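Local atomic coordinates of extracellular solute-binding protein family 5 (Brucella melitensis, PDB entry 4ONY), a protein that probably captures peptides or related solutes in the periplasm and hands them to an ABC transporter for import. Residues 62-66 against 202-206; 84-88 against 186-192; 91-95 against 581-586; 280-284 against 344-349; 382-388 against 549-555. All blocks are in the same frame, centred on the assembly; numbering follows the deposited sequence.

Contact 1: residues 62-66 against 202-206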
# COMPACT_ATOMS: atom_id res chain seq x y z
N VAL A 62 -2.04 -9.28 18.88
CA VAL A 62 -3.24 -9.44 19.74
C VAL A 62 -4.10 -8.19 19.76
O VAL A 62 -3.62 -7.09 19.41
CB VAL A 62 -2.82 -9.80 21.21
CG1 VAL A 62 -1.96 -11.05 21.23
CG2 VAL A 62 -2.06 -8.65 21.85
N LEU A 63 -5.37 -8.35 20.16
CA LEU A 63 -6.30 -7.22 20.15
C LEU A 63 -5.88 -6.12 21.10
O LEU A 63 -5.88 -4.97 20.71
CB LEU A 63 -7.73 -7.66 20.52
CG LEU A 63 -8.50 -8.33 19.36
CD1 LEU A 63 -9.78 -8.95 19.93
CD2 LEU A 63 -8.82 -7.35 18.25
N LYS A 64 -5.49 -6.46 22.32
CA LYS A 64 -5.19 -5.42 23.32
C LYS A 64 -4.02 -4.55 22.89
O LYS A 64 -2.95 -5.08 22.57
CB LYS A 64 -4.91 -6.04 24.72
CG LYS A 64 -4.63 -5.04 25.84
CD LYS A 64 -5.81 -4.14 26.02
CE LYS A 64 -5.70 -3.08 27.11
NZ LYS A 64 -4.96 -3.56 28.30
N SER A 65 -4.22 -3.22 22.89
CA SER A 65 -3.22 -2.24 22.51
C SER A 65 -2.78 -2.35 21.05
O SER A 65 -1.69 -1.88 20.67
CB SER A 65 -1.97 -2.29 23.42
OG SER A 65 -2.33 -1.99 24.74
N MET A 66 -3.62 -2.92 20.21
CA MET A 66 -3.22 -3.11 18.82
C MET A 66 -2.96 -1.79 18.09
O MET A 66 -2.25 -1.79 17.08
CB MET A 66 -4.22 -3.94 18.05
CG MET A 66 -5.59 -3.31 17.89
SD MET A 66 -6.71 -4.34 16.89
CE MET A 66 -6.20 -3.86 15.24
N PHE A 202 -0.07 -14.11 27.43
CA PHE A 202 0.00 -13.68 26.04
C PHE A 202 -1.35 -13.10 25.67
O PHE A 202 -2.41 -13.72 25.88
CB PHE A 202 0.34 -14.85 25.14
CG PHE A 202 0.54 -14.47 23.69
CD1 PHE A 202 1.78 -14.14 23.22
CD2 PHE A 202 -0.52 -14.46 22.79
CE1 PHE A 202 1.99 -13.80 21.90
CE2 PHE A 202 -0.31 -14.13 21.45
CZ PHE A 202 0.95 -13.80 21.01
N GLY A 203 -1.33 -11.87 25.17
CA GLY A 203 -2.59 -11.15 25.01
C GLY A 203 -2.61 -9.88 25.81
O GLY A 203 -3.28 -8.92 25.40
N ASN A 204 -1.90 -9.85 26.94
CA ASN A 204 -1.87 -8.67 27.82
C ASN A 204 -1.14 -7.53 27.11
O ASN A 204 -0.35 -7.79 26.21
CB ASN A 204 -1.16 -8.93 29.16
CG ASN A 204 -1.97 -9.81 30.11
OD1 ASN A 204 -3.08 -10.22 29.81
ND2 ASN A 204 -1.39 -10.11 31.26
N SER A 205 -1.45 -6.29 27.48
CA SER A 205 -0.57 -5.15 27.20
C SER A 205 0.72 -5.42 27.94
O SER A 205 0.70 -5.87 29.10
CB SER A 205 -1.10 -3.86 27.82
OG SER A 205 -2.33 -3.59 27.35
N THR A 206 1.84 -5.13 27.30
CA THR A 206 3.10 -5.47 27.86
C THR A 206 4.20 -4.56 27.40
O THR A 206 4.29 -4.25 26.23
CB THR A 206 3.49 -6.96 27.58
OG1 THR A 206 4.74 -7.23 28.20
CG2 THR A 206 3.63 -7.26 26.12
O HOH W 1 -5.38 -9.25 23.65
O HOH W 2 -0.59 -6.18 23.65
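K64 reaches across to S205 because its CG stands opposite the backbone N (chi1 -178°) and the chain then folds at chi2 (60°), which swings the ammonium round to the serine hydroxyl. K64 NZ donates to S205 OG over 2.8 Å, while its methylenes lie alongside the same oxygen. A second hydroxyl comes from the next residue: S65 OG lies 3.1 Å from S205 OG, in a hydrogen bond that either could donate. One oxygen is thus held by an ammonium and a hydroxyl, and S65 OG has a further, weak hydrogen bond to D56. Both side chains are directed at 202-206 by the type II beta turn from L63 to M66, closed by M66 N to L63 O at 3.1 Å; S65 takes the positive-phi corner (phi 63°). In the solute-binding family 5 chain, this turn belongs to the loop between strands 46-52 and 88-90, and its partner to the loop after helix 181-187. Two waters link the backbones. One accepts from K64 N and donates to G203 O at 2.8 Å, and the other donates to K64 O and N204 O. Beyond them the contact becomes apolar, V62 CG1 meeting the F202 ring obliquely with CE2 3.5 Å away. G203, at backbone angles that call for glycine, passes beside this valine, its CA 3.8 Å from V62 CG1.

Contact 2: residues 84-88 against 186-192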
# COMPACT_ATOMS: atom_id res chain seq x y z
N TYR A 84 10.45 -10.09 15.21
CA TYR A 84 9.77 -11.28 14.80
C TYR A 84 9.94 -11.51 13.31
O TYR A 84 9.64 -10.62 12.50
CB TYR A 84 8.29 -11.14 15.13
CG TYR A 84 8.01 -11.13 16.64
CD1 TYR A 84 8.16 -12.28 17.40
CD2 TYR A 84 7.56 -9.97 17.27
CE1 TYR A 84 7.91 -12.27 18.78
CE2 TYR A 84 7.29 -9.96 18.63
CZ TYR A 84 7.46 -11.11 19.38
OH TYR A 84 7.17 -11.10 20.70
N GLN A 85 10.37 -12.71 12.94
CA GLN A 85 10.62 -13.05 11.55
C GLN A 85 9.60 -14.01 11.01
O GLN A 85 8.87 -14.66 11.75
CB GLN A 85 11.99 -13.67 11.41
CG GLN A 85 13.11 -12.77 11.85
CD GLN A 85 14.48 -13.39 11.62
OE1 GLN A 85 14.76 -14.47 12.08
NE2 GLN A 85 15.34 -12.66 10.90
N THR A 86 9.56 -14.06 9.70
CA THR A 86 8.69 -14.95 8.95
C THR A 86 9.52 -16.13 8.39
O THR A 86 10.77 -16.12 8.46
CB THR A 86 8.09 -14.21 7.76
OG1 THR A 86 9.16 -13.65 7.00
CG2 THR A 86 7.20 -13.13 8.27
N LEU A 87 8.84 -17.12 7.83
CA LEU A 87 9.55 -18.25 7.27
C LEU A 87 10.38 -17.82 6.08
O LEU A 87 11.49 -18.31 5.86
CB LEU A 87 8.58 -19.35 6.90
CG LEU A 87 8.00 -20.03 8.15
CD1 LEU A 87 6.69 -20.75 7.83
CD2 LEU A 87 8.98 -21.04 8.75
N MET A 88 9.82 -16.91 5.28
CA MET A 88 10.50 -16.45 4.04
C MET A 88 10.39 -14.94 3.95
O MET A 88 9.44 -14.35 4.52
CB MET A 88 9.90 -17.11 2.81
CG MET A 88 9.98 -18.64 2.85
SD MET A 88 9.45 -19.45 1.34
CE MET A 88 10.82 -19.01 0.28
N ALA A 186 3.92 -18.29 4.38
CA ALA A 186 5.37 -18.10 4.21
C ALA A 186 5.86 -16.72 4.62
O ALA A 186 6.91 -16.59 5.29
CB ALA A 186 5.77 -18.41 2.76
N GLY A 187 5.08 -15.69 4.29
CA GLY A 187 5.50 -14.29 4.49
C GLY A 187 4.62 -13.39 5.34
O GLY A 187 4.99 -12.24 5.54
N SER A 188 3.47 -13.85 5.81
CA SER A 188 2.60 -12.99 6.62
C SER A 188 2.19 -13.63 7.93
O SER A 188 1.09 -13.39 8.43
CB SER A 188 1.33 -12.56 5.84
OG SER A 188 1.70 -12.03 4.57
N MET A 189 3.07 -14.44 8.47
CA MET A 189 2.91 -14.95 9.82
C MET A 189 4.29 -14.96 10.47
O MET A 189 5.27 -15.29 9.83
CB MET A 189 2.35 -16.38 9.82
CG MET A 189 0.87 -16.50 9.51
SD MET A 189 -0.13 -15.71 10.80
CE MET A 189 -0.54 -17.13 11.80
N PRO A 190 4.36 -14.62 11.75
CA PRO A 190 5.62 -14.78 12.46
C PRO A 190 5.92 -16.20 12.83
O PRO A 190 5.09 -17.10 12.59
CB PRO A 190 5.37 -13.96 13.71
CG PRO A 190 3.92 -14.24 14.00
CD PRO A 190 3.27 -14.20 12.64
N VAL A 191 7.12 -16.41 13.37
CA VAL A 191 7.38 -17.55 14.20
C VAL A 191 7.69 -17.01 15.60
O VAL A 191 8.54 -16.13 15.76
CB VAL A 191 8.53 -18.44 13.64
CG1 VAL A 191 8.70 -19.68 14.51
CG2 VAL A 191 8.23 -18.86 12.23
N LEU A 192 7.00 -17.58 16.58
CA LEU A 192 7.05 -17.22 18.00
C LEU A 192 7.78 -18.29 18.84
O LEU A 192 7.72 -19.48 18.53
CB LEU A 192 5.63 -17.11 18.56
CG LEU A 192 4.71 -16.13 17.83
CD1 LEU A 192 3.34 -16.03 18.49
CD2 LEU A 192 5.32 -14.73 17.76
O HOH W 3 10.80 -14.67 15.08
O HOH W 4 6.02 -17.42 8.25
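The carbonyl oxygen of Q85 is met by two residues of 186-192: V191 N donates to Q85 O at 3.0 Å, almost straight out from the carbonyl (C=O...N angle 175°), and P190 CA sends a weaker C-H contact to Q85 O at 3.3 Å. Further along, M88 N donates to A186 O at 2.9 Å, so the last turn of helix 181-187 is joined to the first residue of strand 88-90. T86 lies between these two bonds. With OG1 set between its backbone N and carbonyl carbon (chi1 55°), T86 OG1 donates to M88 O at 2.6 Å from above the carbonyl plane, and the methyl CG2 is left to rest 3.3 Å from M189 O. Two waters add to the backbone links: one joins Q85 N to V191 O, another L87 N to M189 O. The apolar ends flank this polar strip. L192 CD2 meets the Y84 ring obliquely, 3.7 Å from CE1, and M88 SD packs 4.1 Å from A186 CB. The side chains of L87 and V191 cross at about a right angle, meeting through CD2 and CG2. Side chains of strands 97-108 and 114-119 and of helix 133-146 close around the apolar groups, whereas the amide of Q85 turns away from 186-192, to S213, Y235 and W236. Here a helix end with its trailing loop and the approach to a strand are joined through main-chain atoms and bound water, which satisfy polar backbone groups in a buried setting and leave the side chains to pack.

Contact 3: residues 91-95 against 581-586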
# COMPACT_ATOMS: atom_id res chain seq x y z
N SER A 91 11.33 -10.09 -1.27
CA SER A 91 12.19 -9.15 -1.98
C SER A 91 11.42 -7.88 -2.35
O SER A 91 10.34 -7.96 -2.92
CB SER A 91 12.77 -9.72 -3.27
OG SER A 91 13.40 -8.68 -4.05
N ARG A 92 12.03 -6.73 -2.16
CA ARG A 92 11.37 -5.47 -2.54
C ARG A 92 11.73 -4.99 -3.93
O ARG A 92 11.47 -3.84 -4.27
CB ARG A 92 11.65 -4.43 -1.46
CG ARG A 92 11.15 -4.85 -0.08
CD ARG A 92 9.62 -4.99 -0.07
NE ARG A 92 9.10 -5.57 1.17
CZ ARG A 92 7.82 -5.81 1.43
NH1 ARG A 92 6.87 -5.60 0.54
NH2 ARG A 92 7.48 -6.29 2.61
N ASP A 93 12.34 -5.88 -4.74
CA ASP A 93 12.61 -5.59 -6.12
C ASP A 93 11.79 -6.41 -7.08
O ASP A 93 12.06 -6.39 -8.27
CB ASP A 93 14.10 -5.82 -6.42
CG ASP A 93 14.58 -5.10 -7.67
OD1 ASP A 93 14.09 -4.03 -8.01
OD2 ASP A 93 15.52 -5.61 -8.32
N GLU A 94 10.83 -7.16 -6.58
CA GLU A 94 9.94 -7.98 -7.42
C GLU A 94 8.49 -7.77 -7.00
O GLU A 94 8.24 -7.40 -5.89
CB GLU A 94 10.29 -9.48 -7.29
CG GLU A 94 11.72 -9.79 -7.67
CD GLU A 94 12.07 -11.27 -7.55
OE1 GLU A 94 11.33 -12.09 -8.18
OE2 GLU A 94 13.09 -11.57 -6.85
N PRO A 95 7.53 -8.04 -7.91
CA PRO A 95 6.14 -7.86 -7.52
C PRO A 95 5.71 -8.65 -6.26
O PRO A 95 5.14 -8.06 -5.33
CB PRO A 95 5.37 -8.34 -8.76
CG PRO A 95 6.32 -8.07 -9.91
CD PRO A 95 7.68 -8.40 -9.33
N PRO A 581 15.36 -0.24 -5.56
CA PRO A 581 14.59 -1.28 -6.18
C PRO A 581 13.17 -0.87 -6.55
O PRO A 581 12.76 0.28 -6.32
CB PRO A 581 14.58 -2.36 -5.09
CG PRO A 581 14.60 -1.60 -3.82
CD PRO A 581 15.44 -0.38 -4.09
N LEU A 582 12.43 -1.80 -7.11
CA LEU A 582 11.04 -1.61 -7.56
C LEU A 582 10.17 -0.94 -6.52
O LEU A 582 9.33 -0.09 -6.88
CB LEU A 582 10.45 -2.97 -7.92
CG LEU A 582 9.10 -3.03 -8.69
CD1 LEU A 582 9.26 -2.41 -10.06
CD2 LEU A 582 8.67 -4.48 -8.77
N SER A 583 10.34 -1.32 -5.24
CA SER A 583 9.48 -0.79 -4.17
C SER A 583 9.89 0.58 -3.65
O SER A 583 9.22 1.13 -2.80
CB SER A 583 9.38 -1.74 -2.99
OG SER A 583 8.78 -2.97 -3.33
N GLY A 584 10.96 1.16 -4.19
CA GLY A 584 11.39 2.46 -3.75
C GLY A 584 12.48 2.31 -2.70
O GLY A 584 13.05 1.23 -2.56
N TYR A 585 12.81 3.39 -1.99
CA TYR A 585 13.95 3.34 -1.08
C TYR A 585 13.68 2.28 -0.00
O TYR A 585 12.54 2.08 0.40
CB TYR A 585 14.26 4.74 -0.45
CG TYR A 585 13.13 5.23 0.49
CD1 TYR A 585 13.08 4.83 1.81
CD2 TYR A 585 12.12 6.03 -0.01
CE1 TYR A 585 12.02 5.23 2.64
CE2 TYR A 585 11.07 6.46 0.79
CZ TYR A 585 11.01 6.03 2.11
OH TYR A 585 9.98 6.44 2.90
N GLN A 586 14.75 1.68 0.52
CA GLN A 586 14.64 0.64 1.54
C GLN A 586 15.59 0.94 2.71
O GLN A 586 16.78 0.67 2.63
CB GLN A 586 15.02 -0.69 0.90
CG GLN A 586 14.14 -1.13 -0.22
CD GLN A 586 12.76 -1.38 0.27
OE1 GLN A 586 12.56 -2.10 1.24
NE2 GLN A 586 11.77 -0.78 -0.40
O HOH W 5 6.70 -4.52 -2.00
O HOH W 6 8.20 -4.60 -5.22
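R92 and Q586 cross at about a right angle, and their contact is made by the stem of the arginine: R92 CG comes within 3.4 Å of Q586 OE1, with CB against the same amide. The guanidinium lies beyond, its plane turned only 20° from that of the amide. The bend of R92 at chi2 (-64°) carries this end away from 581-586, and water bridges the return: R92 NH1 donates to a water in the guanidinium plane, which in turn donates to S583 OG. Q586 NE2 is occupied within its own segment, donating to G584 O from above the carbonyl plane.

D93 crosses P581 obliquely, its CB 3.7 Å from P581 CB, and its carboxylate reaches past the proline to the next amide. L582 N donates to D93 OD1 at 2.9 Å, where the oxygen offers its anti lone pair, away from the other carboxylate oxygen. The neighbouring amide goes to the main chain, S583 N to R92 O at 2.9 Å. S583 OG lies 3.0 Å from R92 O as well, though which acceptor takes its proton is not settled. Two successive amides of the type I beta turn from P581 to G584 are thereby held by two successive residues. The L582 side chain crosses P95 at about a right angle, its CD2 4.1 Å from P95 CD.

The turn follows strand 574-575 and docks on the connection between antiparallel strands 88-90 and 97-108, beside Y36, which touches P581 and Q586. A near-terminal part of the chain so returns to its N-terminal region, consistent with the bilobal fold of solute-binding proteins.

Contact 4: residues 280-284 against 344-349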
# COMPACT_ATOMS: atom_id res chain seq x y z
N PRO A 280 4.15 18.70 -0.08
CA PRO A 280 4.84 19.37 -1.16
C PRO A 280 5.18 20.81 -0.88
O PRO A 280 6.18 21.31 -1.43
CB PRO A 280 3.85 19.30 -2.33
CG PRO A 280 2.54 19.06 -1.72
CD PRO A 280 2.76 18.39 -0.41
N ILE A 281 4.38 21.49 -0.08
CA ILE A 281 4.64 22.87 0.28
C ILE A 281 5.88 22.91 1.18
O ILE A 281 6.80 23.74 0.97
CB ILE A 281 3.42 23.52 0.98
CG1 ILE A 281 2.20 23.53 0.05
CG2 ILE A 281 3.71 24.93 1.44
CD1 ILE A 281 2.46 24.23 -1.27
N ARG A 282 5.94 22.02 2.16
CA ARG A 282 7.11 21.96 3.06
C ARG A 282 8.38 21.64 2.28
O ARG A 282 9.40 22.29 2.44
CB ARG A 282 6.91 20.93 4.19
CG ARG A 282 8.02 20.92 5.24
CD ARG A 282 7.57 20.32 6.59
NE ARG A 282 7.13 18.96 6.33
CZ ARG A 282 6.15 18.33 6.96
NH1 ARG A 282 5.52 18.89 7.97
NH2 ARG A 282 5.84 17.13 6.57
N TRP A 283 8.32 20.64 1.41
CA TRP A 283 9.48 20.27 0.60
C TRP A 283 9.99 21.47 -0.23
O TRP A 283 11.16 21.72 -0.32
CB TRP A 283 9.10 19.15 -0.33
CG TRP A 283 10.27 18.47 -1.10
CD1 TRP A 283 10.49 18.53 -2.45
CD2 TRP A 283 11.30 17.63 -0.58
NE1 TRP A 283 11.57 17.78 -2.80
CE2 TRP A 283 12.09 17.20 -1.67
CE3 TRP A 283 11.62 17.17 0.69
CZ2 TRP A 283 13.18 16.33 -1.52
CZ3 TRP A 283 12.72 16.29 0.84
CH2 TRP A 283 13.47 15.88 -0.27
N GLU A 284 9.06 22.22 -0.81
CA GLU A 284 9.39 23.32 -1.69
C GLU A 284 9.90 24.53 -0.93
O GLU A 284 10.80 25.16 -1.39
CB GLU A 284 8.14 23.72 -2.48
CG GLU A 284 8.20 25.04 -3.21
CD GLU A 284 9.04 24.92 -4.47
OE1 GLU A 284 9.20 23.77 -4.92
OE2 GLU A 284 9.50 25.98 -4.98
N LEU A 344 -1.88 25.96 -5.93
CA LEU A 344 -2.03 25.42 -4.58
C LEU A 344 -0.84 24.56 -4.12
O LEU A 344 -0.57 24.49 -2.92
CB LEU A 344 -3.28 24.55 -4.51
CG LEU A 344 -4.63 25.13 -5.02
CD1 LEU A 344 -5.76 24.14 -4.77
CD2 LEU A 344 -4.95 26.46 -4.36
N PHE A 345 -0.16 23.90 -5.06
CA PHE A 345 0.79 22.81 -4.74
C PHE A 345 2.20 23.03 -5.31
O PHE A 345 2.98 22.09 -5.38
CB PHE A 345 0.21 21.47 -5.25
CG PHE A 345 -1.16 21.17 -4.71
CD1 PHE A 345 -1.44 21.29 -3.35
CD2 PHE A 345 -2.19 20.78 -5.57
CE1 PHE A 345 -2.70 21.02 -2.85
CE2 PHE A 345 -3.45 20.48 -5.06
CZ PHE A 345 -3.71 20.60 -3.71
N ALA A 346 2.51 24.26 -5.69
CA ALA A 346 3.85 24.66 -6.13
C ALA A 346 4.36 23.75 -7.26
O ALA A 346 5.56 23.51 -7.37
CB ALA A 346 4.83 24.67 -4.95
N GLY A 347 3.44 23.22 -8.08
CA GLY A 347 3.82 22.40 -9.20
C GLY A 347 4.36 21.02 -8.87
O GLY A 347 4.83 20.33 -9.76
N GLN A 348 4.23 20.58 -7.64
CA GLN A 348 4.94 19.34 -7.23
C GLN A 348 4.25 18.05 -7.58
O GLN A 348 4.91 16.99 -7.65
CB GLN A 348 5.17 19.30 -5.72
CG GLN A 348 6.06 20.38 -5.20
CD GLN A 348 7.44 20.30 -5.81
OE1 GLN A 348 8.09 19.29 -5.77
NE2 GLN A 348 7.82 21.36 -6.48
N TYR A 349 2.93 18.12 -7.81
CA TYR A 349 2.19 16.92 -8.11
C TYR A 349 2.18 16.58 -9.61
O TYR A 349 2.52 17.41 -10.47
CB TYR A 349 0.74 17.03 -7.62
CG TYR A 349 0.50 16.93 -6.14
CD1 TYR A 349 0.75 15.78 -5.46
CD2 TYR A 349 -0.05 17.99 -5.44
CE1 TYR A 349 0.52 15.65 -4.10
CE2 TYR A 349 -0.30 17.88 -4.09
CZ TYR A 349 -0.01 16.72 -3.44
OH TYR A 349 -0.26 16.63 -2.12
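A type I' beta turn, F345 to Q348, follows helix 337-344 and lies against the first turn of helix 280-285. P280, at the start of that helix, carries much of the packing: P280 CB meets Q348 CB at 3.6 Å, and P280 CG approaches the Y349 ring obliquely, 3.9 Å from CZ. On the flank, I281 CD1 comes within 3.5 Å of L344 O, at the end of helix 337-344. E284 has CG opposite its backbone N (chi1 166°), which lays E284 CG 3.8 Å from A346 CB.

Beyond this methyl its carboxylate draws near the glutamine amide, yet E284 OE1 and Q348 NE2, 3.2 Å apart, are too poorly aligned to be hydrogen-bonded, and the carboxylate and amide planes are 39° apart. Q348 NE2 instead donates to A346 O at 3.2 Å, tying the side chain back over its own turn and fixing its rotation. Q348 OE1 then faces the edge of the W283 ring, 4.2 Å from CD1. W567 of strand 566-571 touches P280 and Q348 and stacks on W283.

With no hydrogen bond across the two segments, apolar fit does the joining. The turn itself is closed by Q348 N to F345 O, with A346 and G347 both at positive phi. This is the signature of the type I' class, best known from beta hairpins, and here it carries the chain from a helix into strand 350-351, at the edge of a mixed sheet.

Contact 5: residues 382-388 against 549-555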
# COMPACT_ATOMS: atom_id res chain seq x y z
N ALA A 382 -18.30 -1.97 -22.06
CA ALA A 382 -17.64 -1.79 -20.78
C ALA A 382 -16.40 -0.88 -20.81
O ALA A 382 -16.08 -0.26 -19.79
CB ALA A 382 -17.27 -3.12 -20.20
N VAL A 383 -15.74 -0.82 -21.96
CA VAL A 383 -14.57 -0.03 -22.13
C VAL A 383 -14.73 0.92 -23.32
O VAL A 383 -15.18 0.52 -24.38
CB VAL A 383 -13.35 -0.93 -22.36
CG1 VAL A 383 -12.12 -0.06 -22.57
CG2 VAL A 383 -13.19 -1.87 -21.18
N ARG A 384 -14.42 2.18 -23.08
CA ARG A 384 -14.56 3.22 -24.07
C ARG A 384 -13.43 3.01 -25.10
O ARG A 384 -12.32 2.56 -24.74
CB ARG A 384 -14.37 4.56 -23.34
CG ARG A 384 -15.00 5.78 -23.93
CD ARG A 384 -15.27 6.86 -22.89
NE ARG A 384 -14.05 7.28 -22.21
CZ ARG A 384 -13.94 7.50 -20.91
NH1 ARG A 384 -14.98 7.33 -20.08
NH2 ARG A 384 -12.76 7.87 -20.40
N GLU A 385 -13.72 3.29 -26.35
CA GLU A 385 -12.75 3.14 -27.40
C GLU A 385 -11.39 3.80 -27.09
O GLU A 385 -10.32 3.20 -27.33
CB GLU A 385 -13.29 3.70 -28.74
CG GLU A 385 -12.26 3.62 -29.84
CD GLU A 385 -12.75 4.10 -31.21
OE1 GLU A 385 -12.94 5.33 -31.42
OE2 GLU A 385 -12.86 3.23 -32.09
N ASP A 386 -11.40 5.05 -26.62
CA ASP A 386 -10.11 5.73 -26.31
C ASP A 386 -9.32 5.02 -25.19
O ASP A 386 -8.10 4.90 -25.24
CB ASP A 386 -10.25 7.26 -26.04
CG ASP A 386 -11.22 7.62 -24.87
OD1 ASP A 386 -11.84 6.74 -24.21
OD2 ASP A 386 -11.35 8.84 -24.64
N VAL A 387 -10.04 4.47 -24.24
CA VAL A 387 -9.38 3.73 -23.14
C VAL A 387 -8.83 2.39 -23.67
O VAL A 387 -7.76 1.96 -23.25
CB VAL A 387 -10.33 3.53 -21.95
CG1 VAL A 387 -9.74 2.65 -20.86
CG2 VAL A 387 -10.73 4.87 -21.34
N MET A 388 -9.58 1.74 -24.54
CA MET A 388 -9.18 0.46 -25.09
C MET A 388 -7.94 0.60 -25.97
O MET A 388 -7.06 -0.28 -25.93
CB MET A 388 -10.31 -0.15 -25.90
CG MET A 388 -10.05 -1.55 -26.46
SD MET A 388 -10.29 -2.77 -25.18
CE MET A 388 -12.08 -2.91 -25.27
N ARG A 549 -9.09 -0.63 -17.21
CA ARG A 549 -9.79 -0.05 -18.38
C ARG A 549 -11.28 0.08 -18.10
O ARG A 549 -11.89 1.09 -18.43
CB ARG A 549 -9.58 -0.85 -19.65
CG ARG A 549 -8.15 -0.86 -20.17
CD ARG A 549 -8.01 -1.58 -21.51
NE ARG A 549 -6.63 -2.01 -21.70
CZ ARG A 549 -5.64 -1.23 -22.15
NH1 ARG A 549 -5.84 0.03 -22.54
NH2 ARG A 549 -4.43 -1.73 -22.15
N VAL A 550 -11.84 -0.94 -17.46
CA VAL A 550 -13.26 -0.91 -17.15
C VAL A 550 -13.60 0.17 -16.11
O VAL A 550 -14.63 0.87 -16.23
CB VAL A 550 -13.75 -2.29 -16.66
CG1 VAL A 550 -15.22 -2.18 -16.23
CG2 VAL A 550 -13.55 -3.36 -17.73
N LEU A 551 -12.73 0.29 -15.09
CA LEU A 551 -12.95 1.21 -14.03
C LEU A 551 -12.82 2.67 -14.49
O LEU A 551 -13.67 3.52 -14.16
CB LEU A 551 -11.99 0.93 -12.86
CG LEU A 551 -12.16 -0.37 -12.10
CD1 LEU A 551 -11.02 -0.55 -11.09
CD2 LEU A 551 -13.50 -0.43 -11.37
N ILE A 552 -11.80 2.95 -15.28
CA ILE A 552 -11.63 4.26 -15.90
C ILE A 552 -12.86 4.61 -16.77
O ILE A 552 -13.33 5.75 -16.76
CB ILE A 552 -10.38 4.33 -16.77
CG1 ILE A 552 -9.12 4.27 -15.89
CG2 ILE A 552 -10.37 5.62 -17.61
CD1 ILE A 552 -7.86 3.88 -16.67
N SER A 553 -13.35 3.61 -17.52
CA SER A 553 -14.44 3.80 -18.48
C SER A 553 -15.80 4.01 -17.80
O SER A 553 -16.74 4.44 -18.43
CB SER A 553 -14.53 2.63 -19.45
OG SER A 553 -13.36 2.54 -20.25
N GLY A 554 -15.88 3.72 -16.51
CA GLY A 554 -17.06 3.99 -15.73
C GLY A 554 -17.11 5.38 -15.10
O GLY A 554 -18.14 5.75 -14.55
N ASP A 555 -16.01 6.12 -15.13
CA ASP A 555 -15.91 7.40 -14.41
C ASP A 555 -16.54 7.31 -12.99
O ASP A 555 -17.41 8.10 -12.60
CB ASP A 555 -16.50 8.54 -15.24
CG ASP A 555 -15.68 8.83 -16.46
OD1 ASP A 555 -14.67 9.59 -16.34
OD2 ASP A 555 -16.02 8.29 -17.54
O HOH W 7 -16.93 0.64 -17.35
O HOH W 8 -12.77 8.27 -17.47
O HOH W 9 -17.58 6.08 -20.42
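The chain before helix 385-389 runs close over the last turn of helix 537-553, with V383 and V550 bringing their CA atoms to 5.2 Å. This is a helix start docked on a helix end: R384 occupies the N-cap position, and D555 is the residue that leaves helical geometry, with positive phi.

S553 is central to the polar contact. Its OG, anti to the carbonyl carbon (chi1 -64°), accepts from R384 N at 3.0 Å in a nearly straight bond (169° at the hydrogen) and itself donates to R549 O at 2.8 Å. R549 O also accepts from S553 N, on the opposite face of its plane.

The R384 side chain bends at chi3 (59°) so that its guanidinium bridges two acids. R384 NE donates to D386 OD1 at 3.0 Å, and R384 NH1 to D555 OD2 at 2.9 Å, on the syn side and a little out of the carboxylate plane, the guanidinium and carboxylate planes being nearly coplanar. Two waters in the guanidinium plane extend the network to S553 O and to I552 O with D555 OD1. This arrangement would be expected to favour the charged forms of both acids.

Apolar groups lie between the polar ones: the V387 and I552 side chains cross obliquely, their CG2 atoms 3.8 Å apart, and those of V383 and V550 cross at about a right angle. Helix 370-376 flanks this packing through L376.

R549 stretches out from CG to NE, its NE held by a salt bridge to E372. Its tip reaches the other helix, where R549 NH1 donates to V387 O at 2.8 Å within both the carbonyl and guanidinium planes.

Overall arrangement
Three loops open in quick succession near the N terminus, at residues 62, 84 and 91. Contact 2 closes first, at 186-192, and contact 1 follows at 202-206, so contact 2 lies within the span of contact 1; the two touch, F202 against L192. Contact 3 crosses both, staying open until 581-586. Within its span, contacts 4 and 5 close in series, the first joining helix 280-285 to the turn after helix 337-344, the second joining helices 385-389 and 537-553. Contacts 1 and 5 lie on opposite sides of the chain's centre, about 46 Å apart between centres, while contact 3 brings the C-terminal region back to the N-terminal sheet.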